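Local coordinates for ribosome-inactivating protein (Lychnis chalcedonica, PDB 2G5X) that belongs to the plant ribosome-inactivating proteins, a family of proteins that act against ribosomes, at residues L83-F88 with T104-L109; N124-S129 with V157-L162; E208-S213 with G229-N234. All coordinates share one frame; numbering follows the deposited sequence.

Contact 1: L83-F88 with T104-L109; sequences LRANFF and TDAEVL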
loop_
_atom_site.group_PDB
_atom_site.type_symbol
_atom_site.label_atom_id
_atom_site.label_comp_id
_atom_site.label_asym_id
_atom_site.label_seq_id
_atom_site.Cartn_x
_atom_site.Cartn_y
_atom_site.Cartn_z
ATOM N N LEU A 83 8.399 -19.438 -4.838
ATOM C CA LEU A 83 7.837 -18.091 -4.760
ATOM C C LEU A 83 6.866 -17.935 -5.931
ATOM O O LEU A 83 7.245 -18.151 -7.081
ATOM C CB LEU A 83 8.952 -17.045 -4.861
ATOM C CG LEU A 83 9.875 -16.948 -3.643
ATOM C CD1 LEU A 83 11.088 -16.097 -3.976
ATOM C CD2 LEU A 83 9.104 -16.346 -2.474
ATOM N N ARG A 84 5.620 -17.570 -5.638
ATOM C CA ARG A 84 4.601 -17.415 -6.681
ATOM C C ARG A 84 4.055 -15.989 -6.783
ATOM O O ARG A 84 3.786 -15.341 -5.770
ATOM C CB ARG A 84 3.439 -18.390 -6.434
ATOM C CG ARG A 84 2.683 -18.148 -5.132
ATOM C CD ARG A 84 1.579 -19.176 -4.882
ATOM N NE ARG A 84 0.953 -18.940 -3.583
ATOM C CZ ARG A 84 0.125 -19.781 -2.971
ATOM N NH1 ARG A 84 -0.198 -20.938 -3.537
ATOM N NH2 ARG A 84 -0.368 -19.467 -1.779
ATOM N N ALA A 85 3.890 -15.515 -8.016
ATOM C CA ALA A 85 3.375 -14.169 -8.273
ATOM C C ALA A 85 1.859 -14.193 -8.444
ATOM O O ALA A 85 1.341 -14.899 -9.306
ATOM C CB ALA A 85 4.027 -13.591 -9.529
ATOM N N ASN A 86 1.157 -13.402 -7.631
ATOM C CA ASN A 86 -0.306 -13.336 -7.668
ATOM C C ASN A 86 -0.800 -11.939 -8.057
ATOM O O ASN A 86 -0.532 -10.966 -7.353
ATOM C CB ASN A 86 -0.879 -13.683 -6.289
ATOM C CG ASN A 86 -0.272 -14.941 -5.695
ATOM O OD1 ASN A 86 -0.608 -16.056 -6.091
ATOM N ND2 ASN A 86 0.639 -14.762 -4.739
ATOM N N PHE A 87 -1.530 -11.838 -9.164
ATOM C CA PHE A 87 -2.059 -10.545 -9.606
ATOM C C PHE A 87 -3.570 -10.448 -9.431
ATOM O O PHE A 87 -4.280 -11.445 -9.565
ATOM C CB PHE A 87 -1.734 -10.301 -11.081
ATOM C CG PHE A 87 -0.278 -10.095 -11.353
ATOM C CD1 PHE A 87 0.479 -11.091 -11.964
ATOM C CD2 PHE A 87 0.342 -8.908 -10.980
ATOM C CE1 PHE A 87 1.843 -10.904 -12.200
ATOM C CE2 PHE A 87 1.702 -8.711 -11.210
ATOM C CZ PHE A 87 2.455 -9.712 -11.821
ATOM N N PHE A 88 -4.060 -9.247 -9.128
ATOM C CA PHE A 88 -5.497 -9.045 -8.981
ATOM C C PHE A 88 -6.131 -9.400 -10.327
ATOM O O PHE A 88 -5.490 -9.285 -11.372
ATOM C CB PHE A 88 -5.805 -7.592 -8.592
ATOM C CG PHE A 88 -5.528 -7.280 -7.145
ATOM C CD1 PHE A 88 -4.677 -6.236 -6.790
ATOM C CD2 PHE A 88 -6.119 -8.035 -6.133
ATOM C CE1 PHE A 88 -4.418 -5.947 -5.447
ATOM C CE2 PHE A 88 -5.867 -7.756 -4.790
ATOM C CZ PHE A 88 -5.015 -6.711 -4.445
ATOM N N THR A 104 10.831 -9.636 -9.251
ATOM C CA THR A 104 12.194 -10.068 -9.535
ATOM C C THR A 104 12.556 -11.497 -9.141
ATOM O O THR A 104 13.250 -12.187 -9.885
ATOM C CB THR A 104 13.211 -9.136 -8.843
ATOM O OG1 THR A 104 12.830 -7.772 -9.045
ATOM C CG2 THR A 104 14.606 -9.357 -9.416
ATOM N N ASP A 105 12.086 -11.941 -7.979
ATOM C CA ASP A 105 12.431 -13.274 -7.489
ATOM C C ASP A 105 11.407 -14.382 -7.718
ATOM O O ASP A 105 11.639 -15.528 -7.327
ATOM C CB ASP A 105 12.751 -13.196 -5.992
ATOM C CG ASP A 105 13.765 -12.116 -5.667
ATOM O OD1 ASP A 105 14.854 -12.122 -6.281
ATOM O OD2 ASP A 105 13.478 -11.265 -4.794
ATOM N N ALA A 106 10.287 -14.054 -8.355
ATOM C CA ALA A 106 9.237 -15.047 -8.601
ATOM C C ALA A 106 9.723 -16.273 -9.371
ATOM O O ALA A 106 10.450 -16.153 -10.360
ATOM C CB ALA A 106 8.071 -14.401 -9.346
ATOM N N GLU A 107 9.304 -17.449 -8.913
ATOM C CA GLU A 107 9.673 -18.714 -9.541
ATOM C C GLU A 107 8.541 -19.270 -10.401
ATOM O O GLU A 107 8.776 -20.052 -11.328
ATOM C CB GLU A 107 10.063 -19.738 -8.470
ATOM C CG GLU A 107 11.369 -19.402 -7.761
ATOM C CD GLU A 107 11.676 -20.337 -6.604
ATOM O OE1 GLU A 107 11.019 -20.218 -5.549
ATOM O OE2 GLU A 107 12.574 -21.193 -6.753
ATOM N N VAL A 108 7.312 -18.876 -10.086
ATOM C CA VAL A 108 6.153 -19.324 -10.848
ATOM C C VAL A 108 5.034 -18.285 -10.848
ATOM O O VAL A 108 4.910 -17.484 -9.921
ATOM C CB VAL A 108 5.566 -20.654 -10.290
ATOM C CG1 VAL A 108 6.601 -21.772 -10.391
ATOM C CG2 VAL A 108 5.111 -20.469 -8.852
ATOM N N LEU A 109 4.239 -18.295 -11.913
ATOM C CA LEU A 109 3.092 -17.403 -12.038
ATOM C C LEU A 109 1.898 -18.208 -11.535
ATOM O O LEU A 109 1.609 -19.284 -12.063
ATOM C CB LEU A 109 2.856 -17.022 -13.506
ATOM C CG LEU A 109 1.526 -16.313 -13.804
ATOM C CD1 LEU A 109 1.546 -14.896 -13.236
ATOM C CD2 LEU A 109 1.285 -16.281 -15.308
#

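Contact 2: N124-S129 with V157-L162; sequences NKAGVS and VAKFAL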
loop_
_atom_site.group_PDB
_atom_site.type_symbol
_atom_site.label_atom_id
_atom_site.label_comp_id
_atom_site.label_asym_id
_atom_site.label_seq_id
_atom_site.Cartn_x
_atom_site.Cartn_y
_atom_site.Cartn_z
ATOM N N ASN A 124 -16.272 -5.067 -1.483
ATOM C CA ASN A 124 -17.336 -6.038 -1.723
ATOM C C ASN A 124 -16.895 -7.447 -1.320
ATOM O O ASN A 124 -17.662 -8.197 -0.716
ATOM C CB ASN A 124 -17.763 -6.034 -3.197
ATOM C CG ASN A 124 -18.561 -4.793 -3.574
ATOM O OD1 ASN A 124 -19.328 -4.268 -2.769
ATOM N ND2 ASN A 124 -18.400 -4.336 -4.812
ATOM N N LYS A 125 -15.656 -7.803 -1.647
ATOM C CA LYS A 125 -15.131 -9.126 -1.307
ATOM C C LYS A 125 -14.847 -9.273 0.186
ATOM O O LYS A 125 -15.111 -10.324 0.774
ATOM C CB LYS A 125 -13.844 -9.411 -2.094
ATOM C CG LYS A 125 -14.043 -10.240 -3.358
ATOM C CD LYS A 125 -15.036 -9.600 -4.300
ATOM C CE LYS A 125 -15.247 -10.461 -5.535
ATOM N NZ LYS A 125 -16.246 -9.851 -6.445
ATOM N N ALA A 126 -14.300 -8.224 0.792
ATOM C CA ALA A 126 -13.970 -8.244 2.214
ATOM C C ALA A 126 -15.215 -8.170 3.088
ATOM O O ALA A 126 -15.214 -8.641 4.228
ATOM C CB ALA A 126 -13.040 -7.084 2.545
ATOM N N GLY A 127 -16.274 -7.577 2.551
ATOM C CA GLY A 127 -17.508 -7.445 3.305
ATOM C C GLY A 127 -17.439 -6.350 4.358
ATOM O O GLY A 127 -18.199 -6.369 5.328
ATOM N N VAL A 128 -16.530 -5.397 4.170
ATOM C CA VAL A 128 -16.365 -4.284 5.106
ATOM C C VAL A 128 -15.863 -3.041 4.367
ATOM O O VAL A 128 -15.122 -3.146 3.386
ATOM C CB VAL A 128 -15.379 -4.650 6.251
ATOM C CG1 VAL A 128 -13.974 -4.812 5.706
ATOM C CG2 VAL A 128 -15.418 -3.588 7.340
ATOM N N SER A 129 -16.268 -1.868 4.840
ATOM C CA SER A 129 -15.882 -0.605 4.214
ATOM C C SER A 129 -14.517 -0.075 4.643
ATOM O O SER A 129 -13.977 -0.473 5.679
ATOM C CB SER A 129 -16.929 0.462 4.523
ATOM O OG SER A 129 -16.960 0.733 5.916
ATOM N N VAL A 157 -8.089 -12.467 0.881
ATOM C CA VAL A 157 -7.208 -11.649 0.057
ATOM C C VAL A 157 -7.609 -10.175 0.095
ATOM O O VAL A 157 -6.759 -9.297 0.257
ATOM C CB VAL A 157 -7.207 -12.132 -1.410
ATOM C CG1 VAL A 157 -6.462 -11.133 -2.294
ATOM C CG2 VAL A 157 -6.550 -13.507 -1.501
ATOM N N ALA A 158 -8.904 -9.908 -0.049
ATOM C CA ALA A 158 -9.403 -8.531 -0.043
ATOM C C ALA A 158 -9.119 -7.795 1.266
ATOM O O ALA A 158 -8.749 -6.621 1.256
ATOM C CB ALA A 158 -10.903 -8.519 -0.331
ATOM N N LYS A 159 -9.298 -8.482 2.391
ATOM C CA LYS A 159 -9.064 -7.873 3.695
ATOM C C LYS A 159 -7.590 -7.535 3.874
ATOM O O LYS A 159 -7.246 -6.439 4.319
ATOM C CB LYS A 159 -9.528 -8.819 4.803
ATOM C CG LYS A 159 -11.031 -8.949 4.917
ATOM C CD LYS A 159 -11.418 -9.389 6.321
ATOM C CE LYS A 159 -10.717 -8.565 7.382
ATOM N NZ LYS A 159 -11.378 -8.754 8.704
ATOM N N PHE A 160 -6.723 -8.480 3.517
ATOM C CA PHE A 160 -5.282 -8.283 3.618
ATOM C C PHE A 160 -4.858 -7.092 2.753
ATOM O O PHE A 160 -4.057 -6.257 3.172
ATOM C CB PHE A 160 -4.545 -9.549 3.157
ATOM C CG PHE A 160 -3.066 -9.355 2.963
ATOM C CD1 PHE A 160 -2.239 -9.082 4.045
ATOM C CD2 PHE A 160 -2.504 -9.423 1.691
ATOM C CE1 PHE A 160 -0.870 -8.876 3.866
ATOM C CE2 PHE A 160 -1.134 -9.217 1.502
ATOM C CZ PHE A 160 -0.319 -8.943 2.591
ATOM N N ALA A 161 -5.404 -7.018 1.545
ATOM C CA ALA A 161 -5.077 -5.932 0.622
ATOM C C ALA A 161 -5.518 -4.557 1.132
ATOM O O ALA A 161 -4.764 -3.592 1.060
ATOM C CB ALA A 161 -5.708 -6.204 -0.742
ATOM N N LEU A 162 -6.741 -4.468 1.646
ATOM C CA LEU A 162 -7.251 -3.196 2.148
ATOM C C LEU A 162 -6.461 -2.675 3.342
ATOM O O LEU A 162 -6.185 -1.479 3.432
ATOM C CB LEU A 162 -8.731 -3.330 2.516
ATOM C CG LEU A 162 -9.699 -3.355 1.334
ATOM C CD1 LEU A 162 -11.090 -3.738 1.815
ATOM C CD2 LEU A 162 -9.718 -1.989 0.658
#

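Contact 3: E208-S213 with G229-N234; sequences EQYHKS and GLLLYN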
loop_
_atom_site.group_PDB
_atom_site.type_symbol
_atom_site.label_atom_id
_atom_site.label_comp_id
_atom_site.label_asym_id
_atom_site.label_seq_id
_atom_site.Cartn_x
_atom_site.Cartn_y
_atom_site.Cartn_z
ATOM N N GLU A 208 -1.990 18.958 -6.500
ATOM C CA GLU A 208 -1.993 20.029 -7.497
ATOM C C GLU A 208 -1.558 21.365 -6.909
ATOM O O GLU A 208 -0.770 22.097 -7.518
ATOM C CB GLU A 208 -3.387 20.192 -8.111
ATOM C CG GLU A 208 -3.828 19.045 -8.997
ATOM C CD GLU A 208 -5.196 19.277 -9.621
ATOM O OE1 GLU A 208 -5.651 18.404 -10.391
ATOM O OE2 GLU A 208 -5.814 20.329 -9.345
ATOM N N GLN A 209 -2.076 21.683 -5.729
ATOM C CA GLN A 209 -1.748 22.941 -5.078
ATOM C C GLN A 209 -0.297 23.014 -4.624
ATOM O O GLN A 209 0.318 24.079 -4.690
ATOM C CB GLN A 209 -2.689 23.183 -3.895
ATOM C CG GLN A 209 -4.133 23.378 -4.324
ATOM C CD GLN A 209 -4.265 24.404 -5.431
ATOM O OE1 GLN A 209 -3.854 25.554 -5.278
ATOM N NE2 GLN A 209 -4.836 23.991 -6.559
ATOM N N TYR A 210 0.248 21.890 -4.165
ATOM C CA TYR A 210 1.636 21.864 -3.722
ATOM C C TYR A 210 2.591 22.231 -4.852
ATOM O O TYR A 210 3.688 22.728 -4.605
ATOM C CB TYR A 210 1.998 20.488 -3.155
ATOM C CG TYR A 210 1.945 20.436 -1.645
ATOM C CD1 TYR A 210 2.895 21.105 -0.872
ATOM C CD2 TYR A 210 0.931 19.743 -0.985
ATOM C CE1 TYR A 210 2.836 21.084 0.523
ATOM C CE2 TYR A 210 0.862 19.717 0.406
ATOM C CZ TYR A 210 1.817 20.390 1.153
ATOM O OH TYR A 210 1.749 20.371 2.526
ATOM N N HIS A 211 2.182 21.991 -6.093
ATOM C CA HIS A 211 3.035 22.342 -7.218
ATOM C C HIS A 211 3.030 23.856 -7.441
ATOM O O HIS A 211 3.894 24.393 -8.138
ATOM C CB HIS A 211 2.579 21.627 -8.497
ATOM C CG HIS A 211 3.073 20.216 -8.616
ATOM N ND1 HIS A 211 2.366 19.132 -8.140
ATOM C CD2 HIS A 211 4.200 19.713 -9.174
ATOM C CE1 HIS A 211 3.035 18.023 -8.403
ATOM N NE2 HIS A 211 4.152 18.347 -9.030
ATOM N N LYS A 212 2.064 24.546 -6.835
ATOM C CA LYS A 212 1.954 25.997 -6.984
ATOM C C LYS A 212 2.385 26.790 -5.749
ATOM O O LYS A 212 2.643 27.994 -5.837
ATOM C CB LYS A 212 0.518 26.385 -7.346
ATOM C CG LYS A 212 -0.003 25.740 -8.622
ATOM C CD LYS A 212 -1.347 26.326 -9.036
ATOM C CE LYS A 212 -2.403 26.143 -7.956
ATOM N NZ LYS A 212 -3.705 26.772 -8.328
ATOM N N SER A 213 2.453 26.123 -4.601
ATOM C CA SER A 213 2.852 26.780 -3.356
ATOM C C SER A 213 3.177 25.750 -2.280
ATOM O O SER A 213 2.561 24.687 -2.227
ATOM C CB SER A 213 1.727 27.697 -2.859
ATOM O OG SER A 213 2.054 28.280 -1.607
ATOM N N GLY A 229 3.228 13.412 2.080
ATOM C CA GLY A 229 4.518 12.752 2.180
ATOM C C GLY A 229 4.987 12.307 0.804
ATOM O O GLY A 229 6.145 11.935 0.618
ATOM N N LEU A 230 4.073 12.343 -0.162
ATOM C CA LEU A 230 4.362 11.962 -1.541
ATOM C C LEU A 230 3.404 12.744 -2.431
ATOM O O LEU A 230 2.202 12.778 -2.170
ATOM C CB LEU A 230 4.137 10.453 -1.745
ATOM C CG LEU A 230 4.289 9.907 -3.173
ATOM C CD1 LEU A 230 5.748 9.999 -3.609
ATOM C CD2 LEU A 230 3.818 8.454 -3.234
ATOM N N LEU A 231 3.930 13.381 -3.471
ATOM C CA LEU A 231 3.079 14.145 -4.374
ATOM C C LEU A 231 2.828 13.376 -5.655
ATOM O O LEU A 231 3.658 12.581 -6.089
ATOM C CB LEU A 231 3.723 15.489 -4.745
ATOM C CG LEU A 231 4.057 16.508 -3.654
ATOM C CD1 LEU A 231 4.508 17.803 -4.314
ATOM C CD2 LEU A 231 2.842 16.767 -2.784
ATOM N N LEU A 232 1.668 13.616 -6.249
ATOM C CA LEU A 232 1.326 12.997 -7.516
ATOM C C LEU A 232 1.891 13.948 -8.572
ATOM O O LEU A 232 2.047 15.145 -8.319
ATOM C CB LEU A 232 -0.196 12.902 -7.659
ATOM C CG LEU A 232 -0.775 12.304 -8.946
ATOM C CD1 LEU A 232 -0.528 10.805 -8.969
ATOM C CD2 LEU A 232 -2.270 12.591 -9.017
ATOM N N TYR A 233 2.224 13.418 -9.742
ATOM C CA TYR A 233 2.734 14.247 -10.827
ATOM C C TYR A 233 1.671 15.309 -11.125
ATOM O O TYR A 233 0.510 15.150 -10.745
ATOM C CB TYR A 233 2.968 13.373 -12.060
ATOM C CG TYR A 233 1.758 12.550 -12.435
ATOM C CD1 TYR A 233 0.708 13.109 -13.161
ATOM C CD2 TYR A 233 1.643 11.219 -12.029
ATOM C CE1 TYR A 233 -0.432 12.367 -13.470
ATOM C CE2 TYR A 233 0.510 10.468 -12.333
ATOM C CZ TYR A 233 -0.522 11.050 -13.054
ATOM O OH TYR A 233 -1.646 10.316 -13.354
ATOM N N ASN A 234 2.059 16.391 -11.793
ATOM C CA ASN A 234 1.092 17.435 -12.122
ATOM C C ASN A 234 0.995 17.607 -13.634
ATOM O O ASN A 234 1.500 16.715 -14.351
ATOM C CB ASN A 234 1.477 18.761 -11.449
ATOM C CG ASN A 234 2.526 19.535 -12.221
ATOM O OD1 ASN A 234 3.475 18.963 -12.753
ATOM N ND2 ASN A 234 2.366 20.855 -12.268
ATOM O OXT ASN A 234 0.403 18.612 -14.083
#

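Contact 1: L83-F88 with T104-L109
Leu83 O is gripped by two consecutive backbone amides, those of Glu107 and Val108. Glu107 N makes the shorter bond, 2.8 Å to Leu83 O, and approaches tilted 29° from the carbonyl plane, whereas Val108 N lies nearly in line with the C=O bond, 3.1 Å from Leu83 O. The side chain of Glu107 then turns back on the same residue: OE1 accepts from Leu83 N at 2.8 Å, on the anti side of the carboxylate, so both polar backbone atoms of Leu83 are bound. Two residues on, Ala85 N donates to Val108 O across 2.9 Å. The two Val108 bonds pair strand 108-109 parallel with strand 83-87, at the edge of the mixed six-stranded sheet of the ribosome-inactivating protein fold. On one face of the sheet, Val108 CG2 packs 3.6 Å from Arg84 CB; the Arg84 chain continues extended to NE, away from Val108, and forms a salt bridge with Asp75. On the face that carries Ala85 and Leu109, Ala85 CB meets Ala106 CB, and Leu109 CD1 lies at the edge of the Phe87 ring, 4.1 Å from CE1. Leu83 CD1 lies 3.4 Å from Asp105 O, while the Asp105 carboxylate is engaged by Arg1.

Contact 2: N124-S129 with V157-L162
Ala126 CB is the centre of the contact between helix 119-126 and helix 154-173, two helices of the ribosome-inactivating protein fold. Three side chains of the longer helix meet this methyl: Lys159 CG at 3.6 Å from Ala126 CB, and Ala158 CB and Leu162 CD1, each 3.9 Å from that atom. Small residues on both helices allow a close approach, with the CA atoms of Ala126 and Ala158 only 5.1 Å apart. Ala158 CB also reaches the backbone, 3.6 Å from Ala126 N, and touches Lys125 CB at 3.5 Å. Lys159 contributes the aliphatic root of its chain; CG, anti to its carbonyl carbon (chi1 -72°), comes alongside the alanine methyl. Lys125 likewise offers CB, while its chain bends at chi2 (56°), which turns CD aside, and its ammonium group forms a salt bridge with Asp121. Gly127, with positive phi, is where the chain leaves the helix, and Val128 follows with its CB directed toward helix 154-173. Leu162 extends the apolar surface beyond Ala126, touching Tyr119 and Leu122 of helix 119-126 as well as Leu133. Phe160 of the same helix packs against Ile59 and Leu61 of strand 58-64 and against Leu140 and Ala143 of helix 137-145.

Contact 3: E208-S213 with G229-N234
Tyr210 of helix 203-210 and His211 next to it receive the irregular C-terminal tail of this ribosome-inactivating protein. Tyr210 comes first: its CB lies 3.8 Å from Leu231 CD2, and the two side chains cross at about a right angle. Both terminal methyls of Leu231 meet the root of the tyrosine, CD1 standing 3.9 Å from Tyr210 CB. The tyrosine side chain also touches Leu228, and its hydroxyl has a weak hydrogen bond with Met226 O.

His211 has more surface buried here than any other residue of the two segments. Its ring is stacked with the Asn234 side chain, the amide and imidazole planes being only 5° apart. Asn234 CB sits over the centre of one ring face, 3.4 Å from the centroid of the His211 ring, in a CH-pi contact; beside it, Asn234 CG lies 3.5 Å from His211 CD2. At the edge of the imidazole, and in its plane, Leu232 O stands 3.0 Å from His211 CE1. The rotation of the ring is fixed in part by a hydrogen bond between His211 ND1 and Ser207 O, one turn back in the helix. Ser207 also holds the tail, for its OG is bonded to Leu232 N. After His211 the backbone turns, with Lys212 N and Ser213 N both bonded to Gln209 O, Ser213 N at 3.0 Å from Gln209 O.

Overall arrangement
Contacts 1, 2 and 3 follow one another along the chain, each closing before the next opens. Contacts 1 and 2 are neighbours, with centres 21 Å apart, and they touch through Phe88 at the end of segment 83-88: its CZ packs 3.8 Å from Ala161 CB, and its CE2 lies 4.2 Å from Val157 CG1. Phe88, just past the end of strand 83-87, thereby brings the sheet against helix 154-173. Contact 3 stands apart, across the centre of the chain from both. Its centre is 34 Å from that of contact 1 and 30 Å from that of contact 2, and the nearest atoms are about 17 Å and 15 Å away respectively.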